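Local structure of luciferase-like enzymeAMP-CoA-ligase (Zophobas atratus, 4W8O) at residues F15-F20 with H199-Q204; L113-T117 with Y388-D392; R119-E125 with C142-G148. The protein probably activates carboxylic acids with ATP as an AMP-CoA-ligase of the adenylate-forming ANL superfamily, and is related to beetle luciferases although its source is a nonluminescent mealworm. All blocks are in the same frame, centred on the assembly; numbering follows the deposited sequence.

How the contacts relate
All three contacts are tied to one mixed sheet. Contact 3 is part of it, pairing strands 120-124 and 143-147 near one border. Contact 2 lies by the other border, where the turn after strand 387-388 meets the end of helix 106-116. Contact 1 packs helix 199-211, which follows strand 194-198, against the loop before helix 20-30. The centres of contact 1 and contact 2 are about 22 Å apart. The centres of contact 1 and contact 3 are about 27 Å apart. The centres of contact 2 and contact 3 are about 20 Å apart. Contacts 1 and 2 interleave along the chain, and contact 3 is nested inside both. Distant parts of the sequence thus meet around one sheet.

Contact 1 (F15-F20 with H199-Q204); sequences FDKISF and HRSFLQ
Leu203 is the apolar centre of this buried contact, which packs the loop before helix 20-30 onto the first turn and a half of helix 199-211. The helix follows strand 194-198 of the mixed sheet in the adenylate-forming fold. Residues 15-19 are extended or irregular, and Phe20 is already helical. CA atoms are nearest at Phe15-Leu203 (6.3 Å), Asp16-Arg200 (5.5 Å) and Ser19-His199 (5.1 Å).

The loop curves round Leu203, rotamer mt. Leu203 CD1 lies 4.0 Å from Ile18 CG1 and 4.4 Å from Phe15 CB, and Leu203 CD2 lies 4.1 Å from Phe20 CD1. Leu203 CB also sits 3.4 Å from Phe15 O. The Phe15 ring leads away to Phe23, which it meets edge-to-face. Phe20 and Phe202, both chi1 t, form a T-shaped pair. The edge of Phe202 faces the Phe20 ring, with centroids 5.2 Å apart and planes at 75°. Both touch Val181 on strand 179-184.

Further out, Ser19 is the N-cap of helix 20-30. Its CB lies over the His199 ring, 4.0 Å from the centroid, in a CH-pi contact. Asp16 O approaches Arg200 CG at 3.7 Å, while the Arg200 guanidinium pairs with Asp177. At the polar edge, a water donates to Phe15 O and Arg200 O, both at 2.8 Å, and accepts from Gln204 NE2 at 2.6 Å. Gln204 NE2 also bonds Glu207. The direct hydrogen bond between the segments runs from Phe20 N to His199 ND1, 3.2 Å long and nearly straight at 173°.

Contact 2 (L113-T117 with Y388-D392); sequences LSLVT and YYRND
Arg390, Leu115 and Tyr389 bury the most surface in this contact between the end of helix 106-116 and the turn that follows strand 387-388. The nearest CA pairs are Leu115-Arg390 at 7.3 Å and Val116-Tyr389 at 7.4 Å. Side chains therefore bridge the gap.

Arg390 has chi1 m and chi2 t, and chi3 near -98° bends its guanidinium over the helix end. Arg390 NH2 donates to Thr117 OG1 at 2.6 Å and weakly to Leu115 O at 3.0 Å. A water donates to Ser114 O at 2.8 Å and weakly accepts from Arg390 NE at 2.4 Å.

Leu115, rotamer mt, approaches the loop with one methyl: its CD2 lies 3.9 Å from Asn391 ND2. Leu115 O also meets the Tyr389 ring edge, 3.5 Å from Tyr389 CD2.

Tyr389, chi1 t, points toward the helix end and lies across its direction. A second water joins the segments, donating to Val116 O at 2.7 Å and lying 2.8 Å from Tyr389 OH. The Tyr389 side chain also touches Ala194 and Cys196 on strand 194-198.

Thr117 N still bonds Leu113 O at 2.7 Å, but positive phi (35°) takes Thr117 out of the helix. An arginine and two waters thus meet the carbonyls at the C-terminal end of helix 106-116, joining it at the surface to the loop after strand 387-388, an edge strand of the mixed sheet.

Contact 3 (R119-E125 with C142-G148); sequences RIIFVEE and CEIIVFG
Backbone hydrogen bonds join strands 120-124 and 143-147 in parallel. Glu143 N donates to Arg119 O (3.3 Å), Ile121 N to Glu143 O (2.9 Å), Ile145 N to Ile121 O (2.9 Å), Val123 N to Ile145 O (2.9 Å) and Phe147 N to Val123 O (2.8 Å). Ile120 thus pairs with Glu143, Ile121 with Ile144, Phe122 with Ile145 and Val123 with Val146. The strand axes approach to 4.6 Å and cross at -29°. Phe122 CA adds a CA-H...O contact to Ile145 O at 3.2 Å.

The two strands and helix 128-138 form a beta-alpha-beta unit. The helix covers the face bearing Ile121, Val123 and Ile144. There Val123 CG1 lies 3.6 Å from Ile144 CG2.

The other face carries the aromatic contacts. Ile145 CB sits over the Phe122 ring, 4.2 Å from its centroid. Phe147 CE2 is 3.7 Å from Phe122 CB. Both rings touch Pro86 of helix 85-92.

Charged ends turn elsewhere: Glu143 to Lys65 and Arg119 to Asp71. A water accepts from Glu125 N (2.8 Å) and donates to Phe147 O (2.7 Å). Phe147 centres an inverse gamma turn, and Gly148 CA lies 3.5 Å from Glu125 OE2, which hydrogen-bonds Lys149 N.

Contact 1 (F15-F20 with H199-Q204)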
loop_
_atom_site.group_PDB
_atom_site.type_symbol
_atom_site.label_atom_id
_atom_site.label_comp_id
_atom_site.label_asym_id
_atom_site.label_seq_id
_atom_site.Cartn_x
_atom_site.Cartn_y
_atom_site.Cartn_z
ATOM N N PHE A 15 -16.291 -0.327 6.894
ATOM C CA PHE A 15 -15.170 0.058 7.754
ATOM C C PHE A 15 -14.958 1.576 7.755
ATOM O O PHE A 15 -13.827 2.071 7.611
ATOM C CB PHE A 15 -13.916 -0.678 7.302
ATOM C CG PHE A 15 -14.074 -2.174 7.274
ATOM C CD1 PHE A 15 -14.216 -2.889 8.452
ATOM C CD2 PHE A 15 -14.092 -2.862 6.075
ATOM C CE1 PHE A 15 -14.366 -4.267 8.440
ATOM C CE2 PHE A 15 -14.242 -4.238 6.052
ATOM C CZ PHE A 15 -14.377 -4.944 7.237
ATOM N N ASP A 16 -16.055 2.309 7.933
ATOM C CA ASP A 16 -16.030 3.776 7.889
ATOM C C ASP A 16 -16.307 4.442 9.235
ATOM O O ASP A 16 -16.378 5.666 9.306
ATOM C CB ASP A 16 -17.005 4.299 6.829
ATOM C CG ASP A 16 -18.455 3.902 7.098
ATOM O OD1 ASP A 16 -18.698 2.898 7.806
ATOM O OD2 ASP A 16 -19.350 4.600 6.588
ATOM N N LYS A 17 -16.421 3.651 10.299
ATOM C CA LYS A 17 -16.712 4.184 11.628
ATOM C C LYS A 17 -15.690 3.748 12.682
ATOM O O LYS A 17 -15.941 3.863 13.882
ATOM C CB LYS A 17 -18.124 3.765 12.055
ATOM C CG LYS A 17 -19.210 4.317 11.145
ATOM C CD LYS A 17 -20.588 3.830 11.558
ATOM C CE LYS A 17 -21.688 4.399 10.667
ATOM N NZ LYS A 17 -21.532 3.978 9.243
ATOM N N ILE A 18 -14.528 3.273 12.256
ATOM C CA ILE A 18 -13.546 2.779 13.218
ATOM C C ILE A 18 -12.137 3.237 12.889
ATOM O O ILE A 18 -11.873 3.733 11.801
ATOM C CB ILE A 18 -13.568 1.245 13.292
ATOM C CG1 ILE A 18 -13.332 0.639 11.912
ATOM C CG2 ILE A 18 -14.897 0.764 13.871
ATOM C CD1 ILE A 18 -13.019 -0.832 11.984
ATOM N N SER A 19 -11.241 3.071 13.852
ATOM C CA SER A 19 -9.849 3.389 13.644
ATOM C C SER A 19 -9.195 2.246 12.878
ATOM O O SER A 19 -9.713 1.141 12.832
ATOM C CB SER A 19 -9.147 3.614 14.978
ATOM O OG SER A 19 -9.050 2.400 15.706
ATOM N N PHE A 20 -8.045 2.534 12.284
ATOM C CA PHE A 20 -7.244 1.543 11.569
ATOM C C PHE A 20 -6.785 0.452 12.541
ATOM O O PHE A 20 -6.765 -0.713 12.182
ATOM C CB PHE A 20 -6.044 2.234 10.885
ATOM C CG PHE A 20 -5.147 1.306 10.109
ATOM C CD1 PHE A 20 -5.669 0.394 9.204
ATOM C CD2 PHE A 20 -3.768 1.371 10.263
ATOM C CE1 PHE A 20 -4.839 -0.452 8.488
ATOM C CE2 PHE A 20 -2.932 0.533 9.546
ATOM C CZ PHE A 20 -3.465 -0.379 8.654
ATOM N N HIS A 199 -7.948 7.609 9.488
ATOM C CA HIS A 199 -8.428 6.254 9.677
ATOM C C HIS A 199 -9.468 5.974 8.599
ATOM O O HIS A 199 -9.418 4.950 7.927
ATOM C CB HIS A 199 -9.023 6.066 11.076
ATOM C CG HIS A 199 -8.070 6.409 12.174
ATOM N ND1 HIS A 199 -7.119 5.531 12.636
ATOM C CD2 HIS A 199 -7.885 7.557 12.865
ATOM C CE1 HIS A 199 -6.403 6.109 13.578
ATOM N NE2 HIS A 199 -6.850 7.339 13.739
ATOM N N ARG A 200 -10.367 6.923 8.394
ATOM C CA ARG A 200 -11.433 6.756 7.418
ATOM C C ARG A 200 -10.895 6.648 5.995
ATOM O O ARG A 200 -11.229 5.699 5.278
ATOM C CB ARG A 200 -12.446 7.890 7.536
ATOM C CG ARG A 200 -13.310 7.738 8.781
ATOM C CD ARG A 200 -14.383 8.812 8.928
ATOM N NE ARG A 200 -15.213 8.955 7.740
ATOM C CZ ARG A 200 -15.451 10.103 7.104
ATOM N NH1 ARG A 200 -14.941 11.262 7.533
ATOM N NH2 ARG A 200 -16.228 10.097 6.026
ATOM N N SER A 201 -10.048 7.599 5.598
ATOM C CA SER A 201 -9.546 7.620 4.231
ATOM C C SER A 201 -8.704 6.387 3.910
ATOM O O SER A 201 -8.871 5.793 2.848
ATOM C CB SER A 201 -8.810 8.925 3.907
ATOM O OG SER A 201 -7.488 8.964 4.400
ATOM N N PHE A 202 -7.832 5.968 4.824
ATOM C CA PHE A 202 -7.023 4.788 4.550
ATOM C C PHE A 202 -7.880 3.532 4.473
ATOM O O PHE A 202 -7.677 2.686 3.599
ATOM C CB PHE A 202 -5.895 4.570 5.562
ATOM C CG PHE A 202 -4.921 3.513 5.114
ATOM C CD1 PHE A 202 -4.034 3.774 4.082
ATOM C CD2 PHE A 202 -4.941 2.245 5.663
ATOM C CE1 PHE A 202 -3.154 2.803 3.628
ATOM C CE2 PHE A 202 -4.070 1.272 5.217
ATOM C CZ PHE A 202 -3.178 1.546 4.193
ATOM N N LEU A 203 -8.836 3.402 5.385
ATOM C CA LEU A 203 -9.738 2.265 5.349
ATOM C C LEU A 203 -10.571 2.223 4.059
ATOM O O LEU A 203 -10.948 1.137 3.608
ATOM C CB LEU A 203 -10.633 2.243 6.592
ATOM C CG LEU A 203 -9.898 1.741 7.843
ATOM C CD1 LEU A 203 -10.768 1.896 9.076
ATOM C CD2 LEU A 203 -9.467 0.289 7.674
ATOM N N GLN A 204 -10.840 3.383 3.457
ATOM C CA GLN A 204 -11.509 3.398 2.151
ATOM C C GLN A 204 -10.583 3.024 1.003
ATOM O O GLN A 204 -11.033 2.440 0.021
ATOM C CB GLN A 204 -12.218 4.728 1.884
ATOM C CG GLN A 204 -13.499 4.894 2.691
ATOM C CD GLN A 204 -14.407 3.658 2.637
ATOM O OE1 GLN A 204 -14.953 3.322 1.584
ATOM N NE2 GLN A 204 -14.559 2.973 3.771
HETATM O O HOH W 1 -13.520 4.240 5.843
#

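Contact 2 (L113-T117 with Y388-D392)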
loop_
_atom_site.group_PDB
_atom_site.type_symbol
_atom_site.label_atom_id
_atom_site.label_comp_id
_atom_site.label_asym_id
_atom_site.label_seq_id
_atom_site.Cartn_x
_atom_site.Cartn_y
_atom_site.Cartn_z
ATOM N N LEU A 113 12.588 12.437 7.774
ATOM C CA LEU A 113 12.515 12.519 9.232
ATOM C C LEU A 113 12.146 13.925 9.704
ATOM O O LEU A 113 11.386 14.088 10.667
ATOM C CB LEU A 113 13.836 12.069 9.872
ATOM C CG LEU A 113 14.159 10.573 9.812
ATOM C CD1 LEU A 113 15.583 10.291 10.278
ATOM C CD2 LEU A 113 13.164 9.780 10.639
ATOM N N SER A 114 12.673 14.938 9.021
ATOM C CA SER A 114 12.403 16.322 9.391
ATOM C C SER A 114 10.938 16.676 9.135
ATOM O O SER A 114 10.381 17.526 9.819
ATOM C CB SER A 114 13.342 17.279 8.643
ATOM O OG SER A 114 12.917 17.489 7.297
ATOM N N LEU A 115 10.317 16.020 8.155
ATOM C CA LEU A 115 8.888 16.210 7.909
ATOM C C LEU A 115 8.010 15.669 9.046
ATOM O O LEU A 115 7.079 16.341 9.467
ATOM C CB LEU A 115 8.457 15.540 6.603
ATOM C CG LEU A 115 8.989 16.116 5.296
ATOM C CD1 LEU A 115 8.674 15.165 4.152
ATOM C CD2 LEU A 115 8.408 17.495 5.026
ATOM N N VAL A 116 8.310 14.462 9.527
ATOM C CA VAL A 116 7.423 13.751 10.454
ATOM C C VAL A 116 7.919 13.654 11.910
ATOM O O VAL A 116 7.147 13.268 12.789
ATOM C CB VAL A 116 7.051 12.349 9.914
ATOM C CG1 VAL A 116 6.476 12.461 8.504
ATOM C CG2 VAL A 116 8.232 11.378 9.946
ATOM N N THR A 117 9.185 14.005 12.152
ATOM C CA THR A 117 9.766 14.074 13.500
ATOM C C THR A 117 9.222 12.996 14.446
ATOM O O THR A 117 8.484 13.304 15.371
ATOM C CB THR A 117 9.562 15.470 14.123
ATOM O OG1 THR A 117 8.162 15.763 14.206
ATOM C CG2 THR A 117 10.249 16.550 13.276
ATOM N N TYR A 388 -1.514 17.628 3.993
ATOM C CA TYR A 388 -0.123 17.353 4.365
ATOM C C TYR A 388 0.053 17.564 5.874
ATOM O O TYR A 388 -0.676 18.339 6.484
ATOM C CB TYR A 388 0.862 18.238 3.579
ATOM C CG TYR A 388 0.976 17.955 2.077
ATOM C CD1 TYR A 388 0.793 16.668 1.554
ATOM C CD2 TYR A 388 1.313 18.975 1.188
ATOM C CE1 TYR A 388 0.922 16.419 0.192
ATOM C CE2 TYR A 388 1.452 18.728 -0.176
ATOM C CZ TYR A 388 1.251 17.449 -0.671
ATOM O OH TYR A 388 1.382 17.204 -2.025
ATOM N N TYR A 389 1.030 16.880 6.461
ATOM C CA TYR A 389 1.233 16.891 7.909
ATOM C C TYR A 389 1.552 18.288 8.437
ATOM O O TYR A 389 0.928 18.755 9.384
ATOM C CB TYR A 389 2.357 15.920 8.278
ATOM C CG TYR A 389 2.518 15.653 9.757
ATOM C CD1 TYR A 389 1.435 15.238 10.539
ATOM C CD2 TYR A 389 3.757 15.774 10.370
ATOM C CE1 TYR A 389 1.589 14.969 11.895
ATOM C CE2 TYR A 389 3.919 15.522 11.722
ATOM C CZ TYR A 389 2.837 15.111 12.478
ATOM O OH TYR A 389 3.006 14.858 13.819
ATOM N N ARG A 390 2.534 18.952 7.837
ATOM C CA ARG A 390 2.838 20.332 8.220
ATOM C C ARG A 390 2.859 21.336 7.069
ATOM O O ARG A 390 2.969 22.535 7.302
ATOM C CB ARG A 390 4.140 20.380 9.018
ATOM C CG ARG A 390 3.967 19.791 10.412
ATOM C CD ARG A 390 5.122 20.105 11.339
ATOM N NE ARG A 390 6.085 19.009 11.416
ATOM C CZ ARG A 390 6.182 18.128 12.414
ATOM N NH1 ARG A 390 5.364 18.166 13.463
ATOM N NH2 ARG A 390 7.115 17.191 12.354
ATOM N N ASN A 391 2.734 20.862 5.840
ATOM C CA ASN A 391 2.750 21.736 4.688
ATOM C C ASN A 391 1.322 21.974 4.156
ATOM O O ASN A 391 0.344 21.637 4.836
ATOM C CB ASN A 391 3.740 21.178 3.654
ATOM C CG ASN A 391 5.182 21.519 4.006
ATOM O OD1 ASN A 391 5.518 22.684 4.172
ATOM N ND2 ASN A 391 6.021 20.506 4.163
ATOM N N ASP A 392 1.200 22.565 2.968
ATOM C CA ASP A 392 -0.074 23.090 2.481
ATOM C C ASP A 392 -0.468 22.455 1.149
ATOM O O ASP A 392 0.048 22.829 0.098
ATOM C CB ASP A 392 0.040 24.612 2.321
ATOM C CG ASP A 392 -1.263 25.268 1.895
ATOM O OD1 ASP A 392 -2.210 24.553 1.519
ATOM O OD2 ASP A 392 -1.333 26.512 1.939
HETATM O O HOH W 2 8.372 19.291 10.708
HETATM O O HOH W 3 5.563 14.348 14.710
#

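Contact 3 (R119-E125 with C142-G148)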
loop_
_atom_site.group_PDB
_atom_site.type_symbol
_atom_site.label_atom_id
_atom_site.label_comp_id
_atom_site.label_asym_id
_atom_site.label_seq_id
_atom_site.Cartn_x
_atom_site.Cartn_y
_atom_site.Cartn_z
ATOM N N ARG A 119 8.670 9.894 17.242
ATOM C CA ARG A 119 9.035 9.663 18.626
ATOM C C ARG A 119 9.864 8.398 18.755
ATOM O O ARG A 119 10.751 8.308 19.590
ATOM C CB ARG A 119 7.791 9.536 19.485
ATOM C CG ARG A 119 8.125 9.278 20.932
ATOM C CD ARG A 119 7.012 9.753 21.809
ATOM N NE ARG A 119 7.191 9.317 23.185
ATOM C CZ ARG A 119 6.362 9.641 24.166
ATOM N NH1 ARG A 119 5.298 10.405 23.916
ATOM N NH2 ARG A 119 6.587 9.195 25.401
ATOM N N ILE A 120 9.546 7.412 17.932
ATOM C CA ILE A 120 10.286 6.167 17.903
ATOM C C ILE A 120 10.455 5.794 16.451
ATOM O O ILE A 120 9.562 6.056 15.629
ATOM C CB ILE A 120 9.527 5.019 18.592
ATOM C CG1 ILE A 120 9.416 5.265 20.097
ATOM C CG2 ILE A 120 10.221 3.686 18.335
ATOM C CD1 ILE A 120 8.440 4.348 20.799
ATOM N N ILE A 121 11.591 5.182 16.143
ATOM C CA ILE A 121 11.782 4.531 14.853
ATOM C C ILE A 121 12.276 3.098 15.050
ATOM O O ILE A 121 13.294 2.864 15.711
ATOM C CB ILE A 121 12.709 5.331 13.903
ATOM C CG1 ILE A 121 13.012 4.509 12.647
ATOM C CG2 ILE A 121 14.007 5.708 14.582
ATOM C CD1 ILE A 121 13.479 5.346 11.484
ATOM N N PHE A 122 11.525 2.151 14.500
ATOM C CA PHE A 122 11.942 0.748 14.417
ATOM C C PHE A 122 12.782 0.557 13.155
ATOM O O PHE A 122 12.361 0.941 12.058
ATOM C CB PHE A 122 10.725 -0.184 14.369
ATOM C CG PHE A 122 9.983 -0.284 15.680
ATOM C CD1 PHE A 122 9.092 0.704 16.065
ATOM C CD2 PHE A 122 10.171 -1.369 16.521
ATOM C CE1 PHE A 122 8.403 0.620 17.272
ATOM C CE2 PHE A 122 9.493 -1.462 17.726
ATOM C CZ PHE A 122 8.607 -0.460 18.106
ATOM N N VAL A 123 13.950 -0.064 13.307
ATOM C CA VAL A 123 14.915 -0.175 12.214
ATOM C C VAL A 123 15.541 -1.567 12.110
ATOM O O VAL A 123 15.901 -2.170 13.110
ATOM C CB VAL A 123 16.028 0.888 12.378
ATOM C CG1 VAL A 123 16.928 0.556 13.558
ATOM C CG2 VAL A 123 16.862 1.015 11.106
ATOM N N GLU A 124 15.652 -2.074 10.888
ATOM C CA GLU A 124 16.399 -3.300 10.626
ATOM C C GLU A 124 17.883 -3.058 10.887
ATOM O O GLU A 124 18.364 -1.929 10.741
ATOM C CB GLU A 124 16.184 -3.785 9.183
ATOM C CG GLU A 124 16.674 -2.804 8.121
ATOM C CD GLU A 124 16.474 -3.273 6.691
ATOM O OE1 GLU A 124 15.750 -4.263 6.450
ATOM O OE2 GLU A 124 17.061 -2.630 5.797
ATOM N N GLU A 125 18.609 -4.111 11.258
ATOM C CA GLU A 125 20.050 -3.996 11.521
ATOM C C GLU A 125 20.811 -3.359 10.354
ATOM O O GLU A 125 21.721 -2.552 10.558
ATOM C CB GLU A 125 20.653 -5.369 11.824
ATOM C CG GLU A 125 20.294 -5.906 13.198
ATOM C CD GLU A 125 20.870 -7.290 13.466
ATOM O OE1 GLU A 125 21.396 -7.923 12.530
ATOM O OE2 GLU A 125 20.788 -7.759 14.615
ATOM N N CYS A 142 15.372 10.968 18.898
ATOM C CA CYS A 142 14.380 9.955 18.599
ATOM C C CYS A 142 14.875 8.645 19.165
ATOM O O CYS A 142 16.051 8.324 19.037
ATOM C CB CYS A 142 14.200 9.817 17.086
ATOM S SG CYS A 142 12.953 8.610 16.566
ATOM N N GLU A 143 13.989 7.886 19.795
ATOM C CA GLU A 143 14.346 6.557 20.255
ATOM C C GLU A 143 14.435 5.627 19.041
ATOM O O GLU A 143 13.570 5.658 18.158
ATOM C CB GLU A 143 13.302 6.047 21.251
ATOM C CG GLU A 143 13.640 4.719 21.907
ATOM C CD GLU A 143 12.442 4.085 22.598
ATOM O OE1 GLU A 143 11.439 4.782 22.832
ATOM O OE2 GLU A 143 12.505 2.879 22.911
ATOM N N ILE A 144 15.493 4.827 18.991
ATOM C CA ILE A 144 15.642 3.802 17.969
ATOM C C ILE A 144 15.410 2.438 18.608
ATOM O O ILE A 144 15.897 2.175 19.701
ATOM C CB ILE A 144 17.042 3.845 17.326
ATOM C CG1 ILE A 144 17.214 5.144 16.513
ATOM C CG2 ILE A 144 17.255 2.621 16.442
ATOM C CD1 ILE A 144 18.641 5.418 16.090
ATOM N N ILE A 145 14.651 1.581 17.929
ATOM C CA ILE A 145 14.455 0.202 18.372
ATOM C C ILE A 145 14.819 -0.709 17.203
ATOM O O ILE A 145 14.281 -0.557 16.110
ATOM C CB ILE A 145 13.013 -0.037 18.869
ATOM C CG1 ILE A 145 12.719 0.873 20.071
ATOM C CG2 ILE A 145 12.811 -1.492 19.263
ATOM C CD1 ILE A 145 11.321 0.748 20.636
ATOM N N VAL A 146 15.746 -1.640 17.439
ATOM C CA VAL A 146 16.325 -2.449 16.369
ATOM C C VAL A 146 15.603 -3.787 16.248
ATOM O O VAL A 146 15.287 -4.420 17.257
ATOM C CB VAL A 146 17.835 -2.698 16.627
ATOM C CG1 VAL A 146 18.435 -3.630 15.579
ATOM C CG2 VAL A 146 18.588 -1.379 16.662
ATOM N N PHE A 147 15.327 -4.200 15.012
ATOM C CA PHE A 147 14.899 -5.568 14.731
ATOM C C PHE A 147 16.122 -6.469 14.775
ATOM O O PHE A 147 16.708 -6.795 13.752
ATOM C CB PHE A 147 14.227 -5.690 13.355
ATOM C CG PHE A 147 12.899 -4.999 13.258
ATOM C CD1 PHE A 147 11.802 -5.480 13.954
ATOM C CD2 PHE A 147 12.743 -3.867 12.461
ATOM C CE1 PHE A 147 10.571 -4.847 13.869
ATOM C CE2 PHE A 147 11.513 -3.231 12.367
ATOM C CZ PHE A 147 10.421 -3.723 13.081
ATOM N N GLY A 148 16.502 -6.877 15.972
ATOM C CA GLY A 148 17.690 -7.696 16.149
ATOM C C GLY A 148 18.344 -7.380 17.471
ATOM O O GLY A 148 17.657 -7.059 18.451
HETATM O O HOH W 4 11.985 9.280 21.749
HETATM O O HOH W 5 17.342 -6.571 11.146
#